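Local coordinates for protein AlyGC (Glaciecola chathamensis, PDB 5GKD) that cleaves the polysaccharide alginate as a family 6 polysaccharide lyase, probably by a calcium-assisted elimination reaction, at residues Q13-A18 against F38-N43; E89-R94 against S104-V109; N558-F563 against G651-S656; N529-T534 against S550-L555; T315-E320 against I388-H393. All coordinates share one frame; numbering follows the deposited sequence.

Interactions 1, 2 and 5 belong to the N-terminal beta-helix, interactions 3 and 4 to the C-terminal one. Interactions 2, 4 and 5 are buried and apolar, joining side chains from different strands, whereas interaction 1 is only partly buried, where a helix covers an outermost strand. Interaction 3 differs most: at the surface, beside the second subunit, a guanidinium lies flat on a histidine ring. Interactions 1 and 2 reach the same sheet, their centres about 16 Å apart. Interactions 3 and 4 touch directly, for His562 N and Phe563 O probably hydrogen-bond to Asn529 O and Ile532 N, so the loop that carries the stacked histidine runs on beside the strand of interaction 4.

Interaction 1: Q13-A18 against F38-N43; sequences QALKKA and FEAKGN
The Phe38 ring receives Leu15 at a slant, neither squarely over a face nor at an edge: Leu15 CD1 lies 3.9 Å from Phe38 CD1 and almost as near to CE1. The contact belongs to the N-terminal end of a right-handed parallel beta-helix, where helix 8-17 covers strand 35-41, an outermost strand of its sheet. Helix and strand run nearly alongside, 17° apart in direction, with 9.0 Å between the axes of the two short segments. Leu15 spans that gap alone from the helix. Its CG stands anti to the backbone N (chi1 -178°), which carries the isopropyl fork out to the strand. The same CD1 also reaches Ala40 CB at 4.1 Å. Beyond the pair, Phe38 packs on Ile48, Leu50, Leu73 and Val75, part of the interior of the coil, and the carboxylate of Glu39 turns away to a salt bridge with Arg95. Replacing Leu15 with an alanine would probably strip Phe38 and Ala40 of their apolar partner on the helix and open a gap between helix and strand. At the end of the fork the two methyls straddle one carbonyl oxygen, Leu15 CD1 and CD2 each 3.7 Å from Glu39 O.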
# COMPACT_ATOMS: atom_id res chain seq x y z
N GLN A 13 -17.60 25.62 29.38
CA GLN A 13 -18.17 26.63 30.28
C GLN A 13 -17.67 26.43 31.70
O GLN A 13 -17.39 27.40 32.40
CB GLN A 13 -19.70 26.60 30.21
CG GLN A 13 -20.25 27.16 28.88
CD GLN A 13 -21.36 26.29 28.24
OE1 GLN A 13 -22.19 25.68 28.91
NE2 GLN A 13 -21.37 26.27 26.92
N ALA A 14 -17.53 25.18 32.14
CA ALA A 14 -16.94 24.94 33.45
C ALA A 14 -15.50 25.44 33.52
O ALA A 14 -15.11 26.06 34.51
CB ALA A 14 -17.01 23.46 33.81
N LEU A 15 -14.71 25.19 32.46
CA LEU A 15 -13.32 25.64 32.46
C LEU A 15 -13.23 27.15 32.60
O LEU A 15 -12.34 27.66 33.27
CB LEU A 15 -12.62 25.18 31.17
CG LEU A 15 -11.13 25.53 31.06
CD1 LEU A 15 -10.33 24.75 32.08
CD2 LEU A 15 -10.57 25.30 29.66
N LYS A 16 -14.15 27.88 31.97
CA LYS A 16 -14.14 29.33 32.07
C LYS A 16 -14.37 29.79 33.50
O LYS A 16 -13.77 30.77 33.95
CB LYS A 16 -15.21 29.91 31.14
CG LYS A 16 -15.07 31.39 30.89
CD LYS A 16 -16.07 31.86 29.85
CE LYS A 16 -15.91 33.35 29.57
NZ LYS A 16 -16.81 33.80 28.47
N LYS A 17 -15.23 29.08 34.24
CA LYS A 17 -15.59 29.41 35.61
C LYS A 17 -14.63 28.87 36.66
O LYS A 17 -14.67 29.32 37.81
CB LYS A 17 -16.97 28.83 35.94
CG LYS A 17 -18.14 29.61 35.39
CD LYS A 17 -19.39 28.74 35.48
CE LYS A 17 -19.60 28.20 36.90
NZ LYS A 17 -19.29 29.19 37.97
N ALA A 18 -13.79 27.90 36.31
CA ALA A 18 -13.06 27.15 37.32
C ALA A 18 -12.05 28.05 38.04
O ALA A 18 -11.37 28.86 37.42
CB ALA A 18 -12.35 25.96 36.69
N PHE A 38 -7.06 21.52 28.43
CA PHE A 38 -7.18 21.84 29.85
C PHE A 38 -6.20 22.97 30.12
O PHE A 38 -5.04 22.74 30.44
CB PHE A 38 -6.88 20.62 30.70
CG PHE A 38 -7.16 20.82 32.17
CD1 PHE A 38 -8.25 21.55 32.59
CD2 PHE A 38 -6.35 20.25 33.12
CE1 PHE A 38 -8.50 21.71 33.93
CE2 PHE A 38 -6.61 20.40 34.46
CZ PHE A 38 -7.67 21.13 34.87
N GLU A 39 -6.68 24.20 29.98
CA GLU A 39 -5.85 25.39 30.07
C GLU A 39 -6.43 26.26 31.16
O GLU A 39 -7.52 26.83 31.00
CB GLU A 39 -5.79 26.14 28.73
CG GLU A 39 -5.10 27.49 28.83
CD GLU A 39 -4.75 28.06 27.49
OE1 GLU A 39 -3.72 28.76 27.40
OE2 GLU A 39 -5.51 27.82 26.53
N ALA A 40 -5.71 26.33 32.27
CA ALA A 40 -6.16 27.00 33.47
C ALA A 40 -4.94 27.31 34.33
O ALA A 40 -3.81 26.91 34.02
CB ALA A 40 -7.17 26.14 34.24
N LYS A 41 -5.17 28.01 35.43
CA LYS A 41 -4.10 28.38 36.34
C LYS A 41 -4.57 28.10 37.75
O LYS A 41 -5.30 28.89 38.35
CB LYS A 41 -3.69 29.83 36.17
CG LYS A 41 -3.17 30.12 34.78
CD LYS A 41 -1.65 30.37 34.73
CE LYS A 41 -1.14 30.71 33.35
NZ LYS A 41 -1.83 31.87 32.74
N GLY A 42 -4.19 26.95 38.27
CA GLY A 42 -4.37 26.69 39.67
C GLY A 42 -3.33 27.40 40.51
O GLY A 42 -2.57 28.26 40.06
N ASN A 43 -3.29 26.97 41.76
CA ASN A 43 -2.54 27.56 42.86
C ASN A 43 -1.64 26.49 43.43
O ASN A 43 -2.02 25.33 43.48
CB ASN A 43 -3.52 27.98 43.97
CG ASN A 43 -3.22 29.28 44.54
OD1 ASN A 43 -3.39 30.28 43.94
ND2 ASN A 43 -2.79 29.30 45.74

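Interaction 2: E89-R94 against S104-V109; sequences EVIAFR and SRVTQV. With PO4 (phosphate ion), chain G.
This is buried apolar packing inside the N-terminal parallel beta-helix: Ile91 and Phe93 point across the coil to Val106 and Val109 on another face. The fit is tightest at the end of the Phe93 ring, where CZ comes within 3.4 Å of Val106 CG2 along an oblique approach. The edge of the same ring, near its plane, has the carbonyl oxygen of Ser104 3.9 Å from CE2. Ile91 meets Val109 tip to tip, CD1 to CG2 at 3.9 Å; with CG1 anti to the carbonyl carbon (chi1 -58°) and the chain then straight, its delta methyl is carried out to the valine. Phe93 is the centre of an inverse gamma turn, and the next side chain, Arg94, leads away from the valines to a phosphate ion, probably from the crystallisation liquor, that Tyr129 and Arg153 also hold. A leucine in place of Arg94, with no N-H to offer the phosphate, would probably leave the anion less firmly held. PO4 O2 lies at the edge of the guanidinium, in its plane, and accepts from both terminal nitrogens: Arg94 NH1 donates at 2.9 Å (156°), Arg94 NH2 through a weak bond of 3.3 Å.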
# COMPACT_ATOMS: atom_id res chain seq x y z
N GLU A 89 0.22 13.85 19.40
CA GLU A 89 0.34 13.29 20.74
C GLU A 89 -1.04 13.05 21.32
O GLU A 89 -1.97 13.80 21.07
CB GLU A 89 1.10 14.21 21.71
CG GLU A 89 2.30 14.92 21.16
CD GLU A 89 1.97 16.14 20.33
OE1 GLU A 89 0.94 16.80 20.61
OE2 GLU A 89 2.75 16.44 19.41
N VAL A 90 -1.15 12.01 22.15
CA VAL A 90 -2.38 11.79 22.91
C VAL A 90 -2.46 12.74 24.10
O VAL A 90 -3.48 13.41 24.29
CB VAL A 90 -2.46 10.33 23.37
CG1 VAL A 90 -3.78 10.09 24.09
CG2 VAL A 90 -2.30 9.41 22.19
N ILE A 91 -1.41 12.77 24.92
CA ILE A 91 -1.32 13.63 26.10
C ILE A 91 -0.09 14.52 25.96
O ILE A 91 1.03 14.02 25.87
CB ILE A 91 -1.21 12.82 27.39
CG1 ILE A 91 -2.40 11.88 27.57
CG2 ILE A 91 -1.09 13.77 28.60
CD1 ILE A 91 -2.28 11.05 28.82
N ALA A 92 -0.29 15.83 25.98
CA ALA A 92 0.80 16.79 25.87
C ALA A 92 0.72 17.82 26.98
O ALA A 92 -0.36 18.36 27.26
CB ALA A 92 0.79 17.50 24.53
N PHE A 93 1.86 18.10 27.61
CA PHE A 93 1.96 19.11 28.65
C PHE A 93 2.19 20.49 28.05
O PHE A 93 3.07 21.25 28.47
CB PHE A 93 3.08 18.75 29.63
CG PHE A 93 2.72 17.65 30.59
CD1 PHE A 93 2.74 16.32 30.20
CD2 PHE A 93 2.41 17.95 31.91
CE1 PHE A 93 2.43 15.32 31.09
CE2 PHE A 93 2.10 16.95 32.80
CZ PHE A 93 2.10 15.64 32.39
N ARG A 94 1.40 20.82 27.03
CA ARG A 94 1.41 22.14 26.41
C ARG A 94 0.14 22.28 25.58
O ARG A 94 -0.47 21.29 25.17
CB ARG A 94 2.64 22.35 25.52
CG ARG A 94 2.53 21.64 24.20
CD ARG A 94 3.75 21.78 23.32
NE ARG A 94 3.52 21.07 22.08
CZ ARG A 94 4.30 21.13 21.00
NH1 ARG A 94 3.98 20.43 19.93
NH2 ARG A 94 5.40 21.88 21.00
N SER A 104 2.43 20.66 36.97
CA SER A 104 1.17 20.00 36.67
C SER A 104 1.37 18.49 36.70
O SER A 104 2.48 17.98 36.56
CB SER A 104 0.63 20.45 35.32
OG SER A 104 0.33 21.83 35.37
N ARG A 105 0.27 17.78 36.87
CA ARG A 105 0.36 16.36 37.16
C ARG A 105 -0.69 15.59 36.37
O ARG A 105 -1.85 16.00 36.31
CB ARG A 105 0.19 16.13 38.66
CG ARG A 105 0.21 14.70 39.09
CD ARG A 105 0.02 14.59 40.59
NE ARG A 105 0.07 13.21 41.04
CZ ARG A 105 -0.28 12.82 42.26
NH1 ARG A 105 -0.19 11.55 42.61
NH2 ARG A 105 -0.68 13.73 43.14
N VAL A 106 -0.28 14.50 35.75
CA VAL A 106 -1.20 13.54 35.15
C VAL A 106 -1.03 12.24 35.90
O VAL A 106 0.07 11.67 35.92
CB VAL A 106 -0.93 13.34 33.65
CG1 VAL A 106 -1.81 12.22 33.09
CG2 VAL A 106 -1.13 14.63 32.88
N THR A 107 -2.09 11.77 36.54
CA THR A 107 -2.01 10.60 37.41
C THR A 107 -3.25 9.74 37.21
O THR A 107 -4.34 10.25 36.98
CB THR A 107 -1.87 11.00 38.89
OG1 THR A 107 -1.76 9.83 39.71
CG2 THR A 107 -3.06 11.86 39.36
N GLN A 108 -3.06 8.43 37.24
CA GLN A 108 -4.17 7.50 37.16
C GLN A 108 -4.95 7.67 35.87
O GLN A 108 -6.18 7.72 35.86
CB GLN A 108 -5.09 7.63 38.38
CG GLN A 108 -4.41 7.31 39.72
CD GLN A 108 -5.41 7.03 40.83
OE1 GLN A 108 -6.31 6.24 40.64
NE2 GLN A 108 -5.24 7.67 41.97
N VAL A 109 -4.24 7.77 34.75
CA VAL A 109 -4.92 7.65 33.48
C VAL A 109 -4.35 6.49 32.69
O VAL A 109 -3.15 6.18 32.74
CB VAL A 109 -4.96 8.96 32.65
CG1 VAL A 109 -4.57 10.17 33.44
CG2 VAL A 109 -4.24 8.84 31.32
P PO4 G . 7.17 19.29 18.56
O1 PO4 G . 7.58 19.46 20.00
O2 PO4 G . 6.20 20.37 18.12
O3 PO4 G . 6.54 17.92 18.42
O4 PO4 G . 8.38 19.39 17.67

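Interaction 3: N558-F563 against G651-S656; sequences NHSYHF and GKRNKS
Two loops of the C-terminal parallel beta-helix meet at the surface through an arginine-histidine stack: loop 558-563 follows strand 551-555, and loop 651-656 follows strand 644-648. The guanidinium of Arg653 lies flat on one face of the His559 ring, centres 3.5 Å apart and planes only 6° from parallel, with CZ over the ring centre. Arg653 sits in a type I turn that runs from Gly651 to Asn654; its chain is extended from CG to NE and then twists at chi4 (-94°), which lays the flat end against the imidazole. The rotation of that ring is steadied at its edge, where His559 ND1 and Ser560 OG share a 2.9 Å hydrogen bond in the ring plane. Asn558 OD1 accepts the His559 backbone N-H on a lone pair at 2.7 Å. Leu599 of the second subunit also packs on His559, and Lys655 forms a salt bridge with Asp598 of that subunit, so the stack borders the dimer contact. Ser560 OG lies 3.9 Å from Arg653 CD, beside the arginine's aliphatic part.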
# COMPACT_ATOMS: atom_id res chain seq x y z
N ASN A 558 -1.49 -19.82 -13.96
CA ASN A 558 -0.93 -18.71 -14.70
C ASN A 558 0.34 -18.28 -13.97
O ASN A 558 0.68 -18.83 -12.92
CB ASN A 558 -1.96 -17.58 -14.84
CG ASN A 558 -1.74 -16.72 -16.06
OD1 ASN A 558 -0.63 -16.25 -16.31
ND2 ASN A 558 -2.79 -16.52 -16.84
N HIS A 559 1.05 -17.32 -14.53
CA HIS A 559 2.33 -16.97 -13.95
C HIS A 559 2.17 -16.08 -12.71
O HIS A 559 1.09 -15.55 -12.42
CB HIS A 559 3.24 -16.32 -15.00
CG HIS A 559 2.87 -14.92 -15.39
ND1 HIS A 559 3.15 -13.83 -14.59
CD2 HIS A 559 2.33 -14.43 -16.52
CE1 HIS A 559 2.76 -12.73 -15.20
NE2 HIS A 559 2.25 -13.06 -16.37
N SER A 560 3.25 -15.99 -11.93
CA SER A 560 3.30 -15.15 -10.73
C SER A 560 2.21 -15.51 -9.73
O SER A 560 1.57 -14.65 -9.14
CB SER A 560 3.21 -13.66 -11.10
OG SER A 560 4.26 -13.28 -11.96
N TYR A 561 2.00 -16.81 -9.53
CA TYR A 561 1.06 -17.30 -8.53
C TYR A 561 1.87 -17.56 -7.27
O TYR A 561 2.53 -18.60 -7.15
CB TYR A 561 0.36 -18.55 -9.01
CG TYR A 561 -0.88 -18.95 -8.24
CD1 TYR A 561 -1.08 -18.55 -6.93
CD2 TYR A 561 -1.86 -19.73 -8.85
CE1 TYR A 561 -2.22 -18.92 -6.24
CE2 TYR A 561 -3.00 -20.09 -8.17
CZ TYR A 561 -3.17 -19.69 -6.87
OH TYR A 561 -4.31 -20.07 -6.21
N HIS A 562 1.82 -16.63 -6.32
CA HIS A 562 2.62 -16.69 -5.11
C HIS A 562 1.90 -17.46 -4.02
O HIS A 562 0.67 -17.48 -3.94
CB HIS A 562 2.93 -15.29 -4.61
CG HIS A 562 3.40 -14.37 -5.69
ND1 HIS A 562 4.59 -14.56 -6.36
CD2 HIS A 562 2.84 -13.27 -6.24
CE1 HIS A 562 4.74 -13.62 -7.27
NE2 HIS A 562 3.69 -12.82 -7.22
N PHE A 563 2.69 -18.10 -3.16
CA PHE A 563 2.09 -18.75 -2.00
C PHE A 563 1.74 -17.73 -0.91
O PHE A 563 0.62 -17.74 -0.38
CB PHE A 563 3.01 -19.84 -1.46
CG PHE A 563 2.52 -20.45 -0.19
CD1 PHE A 563 1.49 -21.37 -0.21
CD2 PHE A 563 3.07 -20.08 1.02
CE1 PHE A 563 1.02 -21.92 0.97
CE2 PHE A 563 2.61 -20.62 2.19
CZ PHE A 563 1.58 -21.55 2.17
N GLY A 651 12.78 -19.54 -12.49
CA GLY A 651 11.83 -18.93 -13.41
C GLY A 651 12.35 -17.63 -13.98
O GLY A 651 13.07 -16.87 -13.32
N LYS A 652 11.97 -17.35 -15.23
CA LYS A 652 12.43 -16.14 -15.89
C LYS A 652 11.87 -14.87 -15.26
O LYS A 652 12.36 -13.79 -15.58
CB LYS A 652 12.05 -16.17 -17.38
CG LYS A 652 10.58 -15.91 -17.65
CD LYS A 652 10.24 -15.92 -19.16
CE LYS A 652 8.73 -15.74 -19.38
NZ LYS A 652 8.19 -16.47 -20.57
N ARG A 653 10.86 -14.95 -14.41
CA ARG A 653 10.34 -13.75 -13.78
C ARG A 653 10.93 -13.49 -12.41
O ARG A 653 10.62 -12.46 -11.80
CB ARG A 653 8.81 -13.83 -13.70
CG ARG A 653 8.17 -13.86 -15.08
CD ARG A 653 6.66 -13.90 -15.02
NE ARG A 653 6.13 -14.36 -16.30
CZ ARG A 653 5.75 -13.55 -17.28
NH1 ARG A 653 5.81 -12.24 -17.11
NH2 ARG A 653 5.30 -14.06 -18.41
N ASN A 654 11.80 -14.37 -11.92
CA ASN A 654 12.47 -14.20 -10.63
C ASN A 654 13.68 -13.31 -10.86
O ASN A 654 14.76 -13.76 -11.25
CB ASN A 654 12.86 -15.55 -10.03
CG ASN A 654 13.57 -15.44 -8.69
OD1 ASN A 654 13.57 -14.39 -8.06
ND2 ASN A 654 14.18 -16.54 -8.26
N LYS A 655 13.50 -12.00 -10.64
CA LYS A 655 14.57 -11.06 -10.93
C LYS A 655 15.79 -11.28 -10.03
O LYS A 655 16.90 -10.92 -10.43
CB LYS A 655 14.06 -9.63 -10.81
CG LYS A 655 13.02 -9.27 -11.85
CD LYS A 655 12.36 -7.94 -11.56
CE LYS A 655 11.05 -7.82 -12.32
NZ LYS A 655 10.66 -6.41 -12.56
N SER A 656 15.60 -11.87 -8.85
CA SER A 656 16.72 -12.15 -7.95
C SER A 656 17.65 -13.22 -8.50
O SER A 656 18.81 -13.28 -8.08
CB SER A 656 16.20 -12.61 -6.58
OG SER A 656 15.67 -13.94 -6.63

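Interaction 4: N529-T534 against S550-L555; sequences NTLIRT and STFENL
Leu531 starts the contact at its CB, which lies 3.8 Å from CD2 of Leu555. From there CG stands anti to the backbone N (chi1 -167°), sending the fork past Leu555 toward the neighbouring aromatic side chain. At the tip, Leu531 CD2 meets Phe552 CD2 at 3.9 Å, the methyl coming to the ring obliquely, so neither face nor edge is engaged squarely. One leucine therefore fits against two residues of strand 551-555, with Leu555 beside the root of its side chain and Phe552 at the end. All three are buried, in the interior of the C-terminal parallel beta-helix, where the chain turns a corner at Leu531 and Ile532 and strand 551-555 faces it from another side of the coil. Val518 of the adjoining strand packs on both Leu531 and Phe552, and the ring of Phe563 meets Phe552 edge-to-face. Arg533, just past the corner, takes its charge to a salt bridge with Glu504, and its NE hydrogen-bonds to Thr501 OG1. Its guanidinium also donates locally, Arg533 NH1 to Thr534 O at 3.1 Å with an N-H...O angle of 151°. The carbonyl oxygen lies near the guanidinium plane, although the donor is tilted 30° from the carbonyl plane. A long, weak ion pair runs from Arg533 NH2 to Glu121 of the second subunit.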
# COMPACT_ATOMS: atom_id res chain seq x y z
N ASN A 529 -1.99 -14.29 -8.81
CA ASN A 529 -2.73 -14.86 -7.70
C ASN A 529 -1.82 -14.98 -6.48
O ASN A 529 -0.60 -15.08 -6.59
CB ASN A 529 -3.29 -16.24 -8.03
CG ASN A 529 -4.37 -16.20 -9.10
OD1 ASN A 529 -4.94 -15.14 -9.41
ND2 ASN A 529 -4.66 -17.36 -9.69
N THR A 530 -2.44 -15.00 -5.31
CA THR A 530 -1.72 -15.06 -4.04
C THR A 530 -2.54 -15.95 -3.13
O THR A 530 -3.61 -15.54 -2.67
CB THR A 530 -1.53 -13.67 -3.42
OG1 THR A 530 -2.80 -13.06 -3.22
CG2 THR A 530 -0.70 -12.76 -4.32
N LEU A 531 -2.05 -17.15 -2.85
CA LEU A 531 -2.86 -18.10 -2.08
C LEU A 531 -3.11 -17.58 -0.67
O LEU A 531 -4.25 -17.58 -0.19
CB LEU A 531 -2.19 -19.47 -2.04
CG LEU A 531 -3.12 -20.58 -1.52
CD1 LEU A 531 -4.05 -21.08 -2.61
CD2 LEU A 531 -2.31 -21.72 -0.90
N ILE A 532 -2.06 -17.12 0.01
CA ILE A 532 -2.19 -16.56 1.35
C ILE A 532 -1.50 -15.20 1.37
O ILE A 532 -0.45 -15.02 0.74
CB ILE A 532 -1.61 -17.49 2.43
CG1 ILE A 532 -2.27 -18.87 2.35
CG2 ILE A 532 -1.78 -16.88 3.82
CD1 ILE A 532 -1.69 -19.88 3.31
N ARG A 533 -2.09 -14.25 2.08
CA ARG A 533 -1.52 -12.90 2.14
C ARG A 533 -2.13 -12.17 3.32
O ARG A 533 -3.15 -12.59 3.87
CB ARG A 533 -1.78 -12.12 0.83
CG ARG A 533 -3.26 -11.82 0.52
CD ARG A 533 -3.43 -10.87 -0.69
NE ARG A 533 -4.82 -10.83 -1.13
CZ ARG A 533 -5.78 -10.11 -0.54
NH1 ARG A 533 -5.49 -9.36 0.52
NH2 ARG A 533 -7.02 -10.14 -1.00
N THR A 534 -1.48 -11.08 3.71
CA THR A 534 -2.12 -10.12 4.58
C THR A 534 -3.13 -9.31 3.78
O THR A 534 -3.11 -9.30 2.55
CB THR A 534 -1.11 -9.17 5.24
OG1 THR A 534 -0.53 -8.32 4.25
CG2 THR A 534 -0.02 -9.95 5.95
N SER A 550 1.29 -29.74 6.16
CA SER A 550 0.34 -29.38 5.12
C SER A 550 0.97 -29.50 3.74
O SER A 550 2.19 -29.53 3.59
CB SER A 550 -0.21 -27.96 5.33
OG SER A 550 -0.88 -27.87 6.57
N THR A 551 0.11 -29.56 2.74
CA THR A 551 0.53 -29.75 1.37
C THR A 551 -0.17 -28.73 0.49
O THR A 551 -1.37 -28.51 0.61
CB THR A 551 0.21 -31.17 0.88
OG1 THR A 551 0.79 -32.12 1.78
CG2 THR A 551 0.76 -31.40 -0.52
N PHE A 552 0.59 -28.11 -0.41
CA PHE A 552 0.07 -27.05 -1.26
C PHE A 552 0.57 -27.31 -2.67
O PHE A 552 1.78 -27.36 -2.89
CB PHE A 552 0.53 -25.67 -0.75
CG PHE A 552 0.22 -25.42 0.71
CD1 PHE A 552 1.12 -25.78 1.69
CD2 PHE A 552 -0.98 -24.83 1.09
CE1 PHE A 552 0.85 -25.56 3.01
CE2 PHE A 552 -1.26 -24.62 2.42
CZ PHE A 552 -0.35 -24.98 3.39
N GLU A 553 -0.35 -27.49 -3.61
CA GLU A 553 0.00 -27.94 -4.95
C GLU A 553 -0.72 -27.15 -6.02
O GLU A 553 -1.84 -26.67 -5.82
CB GLU A 553 -0.33 -29.41 -5.17
CG GLU A 553 0.58 -30.38 -4.48
CD GLU A 553 0.26 -31.81 -4.85
OE1 GLU A 553 -0.76 -32.04 -5.54
OE2 GLU A 553 1.03 -32.71 -4.45
N ASN A 554 -0.08 -27.07 -7.18
CA ASN A 554 -0.72 -26.61 -8.42
C ASN A 554 -1.10 -25.13 -8.35
O ASN A 554 -2.19 -24.73 -8.77
CB ASN A 554 -1.93 -27.49 -8.75
CG ASN A 554 -1.55 -28.94 -8.98
OD1 ASN A 554 -0.54 -29.23 -9.62
ND2 ASN A 554 -2.34 -29.86 -8.43
N LEU A 555 -0.20 -24.32 -7.80
CA LEU A 555 -0.31 -22.87 -7.89
C LEU A 555 0.31 -22.42 -9.21
O LEU A 555 1.28 -21.66 -9.27
CB LEU A 555 0.36 -22.20 -6.70
CG LEU A 555 -0.36 -22.19 -5.34
CD1 LEU A 555 -0.37 -23.55 -4.67
CD2 LEU A 555 0.28 -21.15 -4.42

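Interaction 5: T315-E320 against I388-H393; sequences TLVNVE and ITMQRH
Met390 touches Val317 through its methyl end: CE lies 3.9 Å from Val317 CG2, and 4.4 Å from Thr315 CG2. The valine and methionine side chains run antiparallel and overlap at their methyl ends. Met390 is bent at chi2 (-69°) and again at chi3 (-88°), a doubled-back chain that curls its methyl group over to the strand of Thr315 and Val317. Outward from this, Leu345 and Val347 of the next strand and Leu398 and Pro400 pack on Met390, with Leu398 also on Val317. Thr315 OG1 is tied to the backbone N of Val410. Two residues along from Met390, Arg392 NH2 forms a salt bridge with Glu278, linking the same stretch to strand 271-278, and its NH1 a hydrogen bond with Gly396 O. Strands 390-392 and 398-400 form an antiparallel beta-hairpin laid across strands 271-278, 310-317 and 339-347, which stack side by side in parallel on successive coils of the beta-helix, the pectate-lyase-like fold.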
# COMPACT_ATOMS: atom_id res chain seq x y z
N THR A 315 25.12 -6.38 40.15
CA THR A 315 25.06 -7.83 40.21
C THR A 315 24.58 -8.35 38.87
O THR A 315 23.56 -7.88 38.35
CB THR A 315 24.13 -8.29 41.32
OG1 THR A 315 24.71 -7.98 42.59
CG2 THR A 315 23.88 -9.80 41.21
N LEU A 316 25.30 -9.30 38.30
CA LEU A 316 24.95 -9.85 37.00
C LEU A 316 24.90 -11.36 37.13
O LEU A 316 25.95 -12.02 37.24
CB LEU A 316 25.95 -9.40 35.93
CG LEU A 316 25.99 -7.89 35.67
CD1 LEU A 316 27.02 -7.19 36.50
CD2 LEU A 316 26.22 -7.57 34.18
N VAL A 317 23.69 -11.92 37.12
CA VAL A 317 23.48 -13.35 37.26
C VAL A 317 22.99 -13.90 35.93
O VAL A 317 21.96 -13.45 35.40
CB VAL A 317 22.46 -13.67 38.36
CG1 VAL A 317 22.30 -15.17 38.51
CG2 VAL A 317 22.87 -13.05 39.65
N ASN A 318 23.71 -14.90 35.40
CA ASN A 318 23.38 -15.54 34.12
C ASN A 318 23.09 -14.49 33.05
O ASN A 318 22.10 -14.58 32.31
CB ASN A 318 22.21 -16.52 34.28
CG ASN A 318 22.56 -17.69 35.19
OD1 ASN A 318 23.73 -17.99 35.39
ND2 ASN A 318 21.55 -18.34 35.75
N VAL A 319 23.94 -13.48 32.98
CA VAL A 319 23.89 -12.49 31.91
C VAL A 319 24.82 -13.02 30.83
O VAL A 319 26.02 -13.19 31.06
CB VAL A 319 24.28 -11.10 32.40
CG1 VAL A 319 24.44 -10.13 31.24
CG2 VAL A 319 23.22 -10.57 33.37
N GLU A 320 24.26 -13.36 29.67
CA GLU A 320 25.04 -14.11 28.70
C GLU A 320 26.12 -13.25 28.05
O GLU A 320 27.18 -13.76 27.72
CB GLU A 320 24.13 -14.74 27.66
CG GLU A 320 23.14 -15.71 28.31
CD GLU A 320 22.25 -16.46 27.34
OE1 GLU A 320 22.43 -16.35 26.10
OE2 GLU A 320 21.36 -17.19 27.83
N ILE A 388 31.03 -19.33 45.03
CA ILE A 388 29.87 -18.50 45.30
C ILE A 388 28.63 -19.35 45.12
O ILE A 388 28.49 -20.04 44.10
CB ILE A 388 29.80 -17.28 44.36
CG1 ILE A 388 31.07 -16.44 44.45
CG2 ILE A 388 28.57 -16.43 44.67
CD1 ILE A 388 31.12 -15.35 43.40
N THR A 389 27.72 -19.32 46.09
CA THR A 389 26.40 -19.88 45.86
C THR A 389 25.36 -18.81 46.19
O THR A 389 25.39 -18.19 47.25
CB THR A 389 26.18 -21.19 46.64
OG1 THR A 389 25.33 -20.96 47.77
CG2 THR A 389 27.50 -21.78 47.12
N MET A 390 24.49 -18.55 45.23
CA MET A 390 23.51 -17.47 45.34
C MET A 390 22.23 -18.01 45.97
O MET A 390 21.83 -19.14 45.72
CB MET A 390 23.21 -16.88 43.96
CG MET A 390 24.45 -16.37 43.25
SD MET A 390 25.10 -14.91 44.06
CE MET A 390 24.18 -13.64 43.25
N GLN A 391 21.60 -17.19 46.80
CA GLN A 391 20.27 -17.55 47.26
C GLN A 391 19.38 -16.32 47.25
O GLN A 391 19.84 -15.21 47.48
CB GLN A 391 20.30 -18.18 48.65
CG GLN A 391 20.56 -17.25 49.76
CD GLN A 391 20.40 -17.95 51.10
OE1 GLN A 391 20.66 -17.37 52.15
NE2 GLN A 391 19.97 -19.21 51.06
N ARG A 392 18.10 -16.55 46.96
CA ARG A 392 17.18 -15.44 46.73
C ARG A 392 16.61 -14.92 48.04
O ARG A 392 15.98 -15.67 48.78
CB ARG A 392 16.06 -15.89 45.80
CG ARG A 392 15.43 -14.74 45.05
CD ARG A 392 14.46 -15.23 44.02
NE ARG A 392 15.09 -15.98 42.93
CZ ARG A 392 15.75 -15.42 41.92
NH1 ARG A 392 15.91 -14.10 41.90
NH2 ARG A 392 16.26 -16.17 40.95
N HIS A 393 16.83 -13.63 48.32
CA HIS A 393 16.26 -12.99 49.48
C HIS A 393 14.76 -12.73 49.29
O HIS A 393 14.19 -12.97 48.22
CB HIS A 393 16.98 -11.67 49.76
CG HIS A 393 18.33 -11.83 50.39
ND1 HIS A 393 18.95 -10.81 51.07
CD2 HIS A 393 19.17 -12.89 50.44
CE1 HIS A 393 20.12 -11.23 51.52
NE2 HIS A 393 20.28 -12.48 51.15